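Local coordinates for TT1561 protein (Thermus thermophilus, PDB 1UF3) that is of unknown function but belongs to the calcineurin-like metallophosphoesterases, binds calcium ions, and is probably a metal-dependent phosphoesterase, at residues T66-G71 and R82-V87; E93-N96 and F101-W104. All coordinates share one frame; numbering follows the deposited sequence.

Contact 1 (T66-G71 and R82-V87); sequences TAYVPG and REAANV
Y68 reaches from strand 66-69 to helix 77-90, where A84 meets the edge of its ring and V87, one helical turn on, its hydroxyl. The backbones stand well apart, with 9.6 Å between the CA atoms of Y68 and A84, and this gap suits a long aromatic residue facing a small one. CB points at the helix and carries the ring that way, while CG sits between the backbone N and the carbonyl carbon (chi1 36°). Further out, M94, a selenomethionine, lies beside CE1 and N96 beside CE2, both on the neighbouring strand 94-96, and F56 and L59 of helix 49-59 also pack on the tyrosine. CE2 is the ring atom that meets the helix, 4.4 Å from CB of A84; this methyl sits at the ring edge, near its plane. At the tip, OH comes 4.1 Å from CG1 of V87, which extends from the helix to meet it. The hydroxyl finds its polar mate in the next residue of the helix, through a hydrogen bond with OE2 of E88. Strand, helix and the following strand 94-96 form a beta-alpha-beta unit, and Y68 lies in its interior. The chemistry is therefore divided: alanine lies at the ring edge and valine beside the phenol oxygen, both in loose contact, while that buried oxygen is hydrogen-bonded to a carboxylate of the same helix, so tyrosine serves both as a spacer and as a polar link.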
loop_
_atom_site.group_PDB
_atom_site.type_symbol
_atom_site.label_atom_id
_atom_site.label_comp_id
_atom_site.label_asym_id
_atom_site.label_seq_id
_atom_site.Cartn_x
_atom_site.Cartn_y
_atom_site.Cartn_z
ATOM N N THR A 66 -15.770 -12.430 -3.351
ATOM C CA THR A 66 -17.172 -12.516 -2.936
ATOM C C THR A 66 -17.768 -13.868 -3.291
ATOM O O THR A 66 -17.592 -14.369 -4.397
ATOM C CB THR A 66 -18.001 -11.390 -3.606
ATOM O OG1 THR A 66 -17.440 -10.126 -3.248
ATOM C CG2 THR A 66 -19.468 -11.416 -3.158
ATOM N N ALA A 67 -18.468 -14.476 -2.342
ATOM C CA ALA A 67 -19.077 -15.763 -2.613
ATOM C C ALA A 67 -20.533 -15.701 -2.228
ATOM O O ALA A 67 -20.904 -15.049 -1.255
ATOM C CB ALA A 67 -18.374 -16.881 -1.817
ATOM N N TYR A 68 -21.361 -16.410 -2.976
ATOM C CA TYR A 68 -22.778 -16.415 -2.673
ATOM C C TYR A 68 -23.449 -17.691 -3.136
ATOM O O TYR A 68 -22.897 -18.438 -3.966
ATOM C CB TYR A 68 -23.472 -15.169 -3.297
ATOM C CG TYR A 68 -22.933 -14.735 -4.659
ATOM C CD1 TYR A 68 -22.048 -13.653 -4.776
ATOM C CD2 TYR A 68 -23.260 -15.442 -5.819
ATOM C CE1 TYR A 68 -21.487 -13.288 -6.043
ATOM C CE2 TYR A 68 -22.707 -15.092 -7.079
ATOM C CZ TYR A 68 -21.822 -14.026 -7.174
ATOM O OH TYR A 68 -21.216 -13.764 -8.387
ATOM N N VAL A 69 -24.605 -17.986 -2.537
ATOM C CA VAL A 69 -25.404 -19.138 -2.933
ATOM C C VAL A 69 -26.848 -18.612 -3.012
ATOM O O VAL A 69 -27.217 -17.636 -2.345
ATOM C CB VAL A 69 -25.308 -20.322 -1.944
ATOM C CG1 VAL A 69 -23.863 -20.773 -1.817
ATOM C CG2 VAL A 69 -25.884 -19.943 -0.600
ATOM N N PRO A 70 -27.669 -19.234 -3.853
ATOM C CA PRO A 70 -29.055 -18.784 -3.993
ATOM C C PRO A 70 -29.955 -19.337 -2.883
ATOM O O PRO A 70 -29.575 -20.278 -2.164
ATOM C CB PRO A 70 -29.430 -19.316 -5.366
ATOM C CG PRO A 70 -28.732 -20.670 -5.371
ATOM C CD PRO A 70 -27.381 -20.386 -4.739
ATOM N N GLY A 71 -31.140 -18.744 -2.743
ATOM C CA GLY A 71 -32.092 -19.205 -1.741
ATOM C C GLY A 71 -33.217 -20.007 -2.376
ATOM O O GLY A 71 -33.230 -20.211 -3.598
ATOM N N ARG A 82 -27.290 -17.633 -15.007
ATOM C CA ARG A 82 -26.796 -16.900 -16.166
ATOM C C ARG A 82 -26.237 -15.546 -15.834
ATOM O O ARG A 82 -25.198 -15.138 -16.382
ATOM C CB ARG A 82 -27.876 -16.716 -17.227
ATOM C CG ARG A 82 -27.285 -16.151 -18.535
ATOM C CD ARG A 82 -28.037 -16.646 -19.755
ATOM N NE ARG A 82 -27.267 -16.409 -20.975
ATOM C CZ ARG A 82 -27.739 -16.570 -22.207
ATOM N NH1 ARG A 82 -28.989 -16.971 -22.404
ATOM N NH2 ARG A 82 -26.952 -16.341 -23.246
ATOM N N GLU A 83 -26.937 -14.835 -14.955
ATOM C CA GLU A 83 -26.517 -13.511 -14.559
ATOM C C GLU A 83 -25.266 -13.558 -13.675
ATOM O O GLU A 83 -24.486 -12.603 -13.657
ATOM C CB GLU A 83 -27.670 -12.780 -13.854
ATOM C CG GLU A 83 -28.869 -12.524 -14.780
ATOM C CD GLU A 83 -28.485 -11.702 -16.007
ATOM O OE1 GLU A 83 -29.112 -11.889 -17.073
ATOM O OE2 GLU A 83 -27.566 -10.858 -15.908
ATOM N N ALA A 84 -25.101 -14.641 -12.924
ATOM C CA ALA A 84 -23.910 -14.803 -12.080
ATOM C C ALA A 84 -22.751 -15.034 -13.067
ATOM O O ALA A 84 -21.691 -14.425 -12.954
ATOM C CB ALA A 84 -24.056 -16.031 -11.166
ATOM N N ALA A 85 -22.992 -15.909 -14.036
ATOM C CA ALA A 85 -21.999 -16.222 -15.046
ATOM C C ALA A 85 -21.562 -14.947 -15.781
ATOM O O ALA A 85 -20.364 -14.737 -15.978
ATOM C CB ALA A 85 -22.555 -17.257 -16.022
ATOM N N ASN A 86 -22.522 -14.090 -16.153
ATOM C CA ASN A 86 -22.230 -12.821 -16.846
ATOM C C ASN A 86 -21.326 -11.870 -16.044
ATOM O O ASN A 86 -20.311 -11.383 -16.549
ATOM C CB ASN A 86 -23.532 -12.044 -17.192
ATOM C CG ASN A 86 -24.402 -12.760 -18.225
ATOM O OD1 ASN A 86 -23.923 -13.605 -18.980
ATOM N ND2 ASN A 86 -25.690 -12.413 -18.262
ATOM N N VAL A 87 -21.690 -11.568 -14.801
ATOM C CA VAL A 87 -20.855 -10.650 -14.025
ATOM C C VAL A 87 -19.490 -11.274 -13.677
ATOM O O VAL A 87 -18.499 -10.575 -13.595
ATOM C CB VAL A 87 -21.530 -10.224 -12.692
ATOM C CG1 VAL A 87 -21.524 -11.367 -11.715
ATOM C CG2 VAL A 87 -20.810 -9.041 -12.107
#

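Contact 2 (E93-N96 and F101-W104)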
loop_
_atom_site.group_PDB
_atom_site.type_symbol
_atom_site.label_atom_id
_atom_site.label_comp_id
_atom_site.label_asym_id
_atom_site.label_seq_id
_atom_site.Cartn_x
_atom_site.Cartn_y
_atom_site.Cartn_z
ATOM N N GLU A 93 -13.444 -12.051 -9.363
ATOM C CA GLU A 93 -13.285 -12.161 -7.923
ATOM C C GLU A 93 -14.634 -12.539 -7.288
ATOM O O GLU A 93 -14.685 -12.887 -6.111
ATOM C CB GLU A 93 -12.774 -10.860 -7.305
ATOM C CG GLU A 93 -13.733 -9.671 -7.344
ATOM C CD GLU A 93 -13.828 -9.033 -8.726
ATOM O OE1 GLU A 93 -14.245 -7.869 -8.808
ATOM O OE2 GLU A 93 -13.484 -9.691 -9.726
HETATM N N MSE A 94 -15.714 -12.498 -8.075
HETATM C CA MSE A 94 -17.051 -12.845 -7.570
HETATM C C MSE A 94 -17.292 -14.274 -7.932
HETATM O O MSE A 94 -16.808 -14.749 -8.963
HETATM C CB MSE A 94 -18.134 -11.974 -8.218
HETATM C CG MSE A 94 -17.913 -10.531 -7.977
HETATM SE SE MSE A 94 -19.121 -9.423 -9.033
HETATM C CE MSE A 94 -20.758 -9.836 -8.020
ATOM N N ARG A 95 -18.067 -14.969 -7.117
ATOM C CA ARG A 95 -18.289 -16.358 -7.388
ATOM C C ARG A 95 -19.503 -17.005 -6.733
ATOM O O ARG A 95 -19.637 -17.019 -5.501
ATOM C CB ARG A 95 -17.031 -17.152 -6.971
ATOM C CG ARG A 95 -17.059 -18.644 -7.311
ATOM C CD ARG A 95 -17.284 -18.902 -8.823
ATOM N NE ARG A 95 -16.695 -20.157 -9.284
ATOM C CZ ARG A 95 -17.329 -21.106 -9.971
ATOM N NH1 ARG A 95 -18.606 -20.975 -10.294
ATOM N NH2 ARG A 95 -16.668 -22.188 -10.367
ATOM N N ASN A 96 -20.371 -17.551 -7.580
ATOM C CA ASN A 96 -21.516 -18.298 -7.120
ATOM C C ASN A 96 -20.870 -19.637 -6.776
ATOM O O ASN A 96 -20.321 -20.286 -7.660
ATOM C CB ASN A 96 -22.517 -18.506 -8.261
ATOM C CG ASN A 96 -23.158 -19.843 -8.206
ATOM O OD1 ASN A 96 -23.656 -20.245 -7.159
ATOM N ND2 ASN A 96 -23.156 -20.564 -9.331
ATOM N N PHE A 101 -16.961 -24.688 -6.056
ATOM C CA PHE A 101 -16.025 -24.170 -5.062
ATOM C C PHE A 101 -15.042 -23.149 -5.619
ATOM O O PHE A 101 -14.920 -22.990 -6.833
ATOM C CB PHE A 101 -15.221 -25.344 -4.502
ATOM C CG PHE A 101 -14.212 -25.885 -5.472
ATOM C CD1 PHE A 101 -12.912 -25.365 -5.506
ATOM C CD2 PHE A 101 -14.583 -26.832 -6.418
ATOM C CE1 PHE A 101 -12.012 -25.772 -6.469
ATOM C CE2 PHE A 101 -13.697 -27.252 -7.389
ATOM C CZ PHE A 101 -12.399 -26.715 -7.420
ATOM N N THR A 102 -14.361 -22.447 -4.718
ATOM C CA THR A 102 -13.308 -21.524 -5.122
ATOM C C THR A 102 -12.349 -21.410 -3.932
ATOM O O THR A 102 -12.705 -21.829 -2.830
ATOM C CB THR A 102 -13.848 -20.127 -5.510
ATOM O OG1 THR A 102 -12.776 -19.357 -6.063
ATOM C CG2 THR A 102 -14.421 -19.399 -4.317
ATOM N N PHE A 103 -11.139 -20.882 -4.156
ATOM C CA PHE A 103 -10.176 -20.706 -3.066
ATOM C C PHE A 103 -9.968 -19.244 -2.782
ATOM O O PHE A 103 -9.888 -18.424 -3.698
ATOM C CB PHE A 103 -8.779 -21.271 -3.391
ATOM C CG PHE A 103 -8.713 -22.755 -3.466
ATOM C CD1 PHE A 103 -8.623 -23.390 -4.700
ATOM C CD2 PHE A 103 -8.681 -23.527 -2.304
ATOM C CE1 PHE A 103 -8.495 -24.771 -4.777
ATOM C CE2 PHE A 103 -8.559 -24.900 -2.366
ATOM C CZ PHE A 103 -8.463 -25.537 -3.601
ATOM N N TRP A 104 -9.885 -18.909 -1.503
ATOM C CA TRP A 104 -9.603 -17.547 -1.111
ATOM C C TRP A 104 -8.213 -17.602 -0.479
ATOM O O TRP A 104 -7.776 -18.663 -0.032
ATOM C CB TRP A 104 -10.579 -17.057 -0.065
ATOM C CG TRP A 104 -11.868 -16.541 -0.595
ATOM C CD1 TRP A 104 -12.228 -16.382 -1.905
ATOM C CD2 TRP A 104 -12.997 -16.143 0.187
ATOM N NE1 TRP A 104 -13.524 -15.911 -1.985
ATOM C CE2 TRP A 104 -14.018 -15.756 -0.716
ATOM C CE3 TRP A 104 -13.250 -16.083 1.568
ATOM C CZ2 TRP A 104 -15.280 -15.314 -0.283
ATOM C CZ3 TRP A 104 -14.510 -15.643 2.003
ATOM C CH2 TRP A 104 -15.505 -15.268 1.077
HETATM O O HOH W 1 -14.790 -15.772 -4.464
HETATM O O HOH W 2 -14.247 -21.774 -9.114
#
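E93 and W104 are joined across the contact by a water. It accepts a hydrogen bond from NE1 of W104 at 2.8 Å, lying in the plane of the indole at its edge, and donates a weak one to O of E93 at 3.3 Å. M94 turns its CB away, as suits a large apolar residue on the helix side of its strand. R95 points toward segment 101-104, packs against T102 and reaches the carbonyl of F101 through a second water. Its CG, anti to the backbone N (chi1 -175°), lies 4.0 Å from CB of T102 and 4.1 Å from CG2, the arginine stem and the threonine running past one another in opposing senses. The chain then bends at chi2 (57°), bringing the guanidinium near O of F101. The water fills the step: NH2 donates to it over 2.8 Å, in the guanidinium plane, and it donates to O of F101 over 2.7 Å. Replacing R95 with a leucine would probably leave this water without its guanidinium donor and loosen its hold on the F101 carbonyl. The hydroxyl of T102 is held by E145 of a second subunit, and NH1 of R95 bonds weakly to Y138 of that same subunit. Strand 94-96 belongs to one sheet of the metallophosphoesterase fold and strand 101-104 to the other. Between them no direct hydrogen bond forms: water links the polar groups, and carbon packs on carbon where R95 passes T102.

How the contacts relate
Followed from the N terminus, the chain lays down strand 66-69 and passes through a loop into helix 77-90, where contact 1 closes the first loop. It then returns as strand 94-96, parallel to 66-69, and a short turn leads to strand 101-104, where contact 2 closes the second. The two loops follow in series, neither nested nor crossed. They are nevertheless stitched together: probable backbone hydrogen bonds run from N of T66 to O of E93 (3.0 Å) and from N of Y68 to O of R95. Contact 1 fastens a helix to the six-stranded sheet; contact 2 fastens that sheet to the second one. Both border a second subunit.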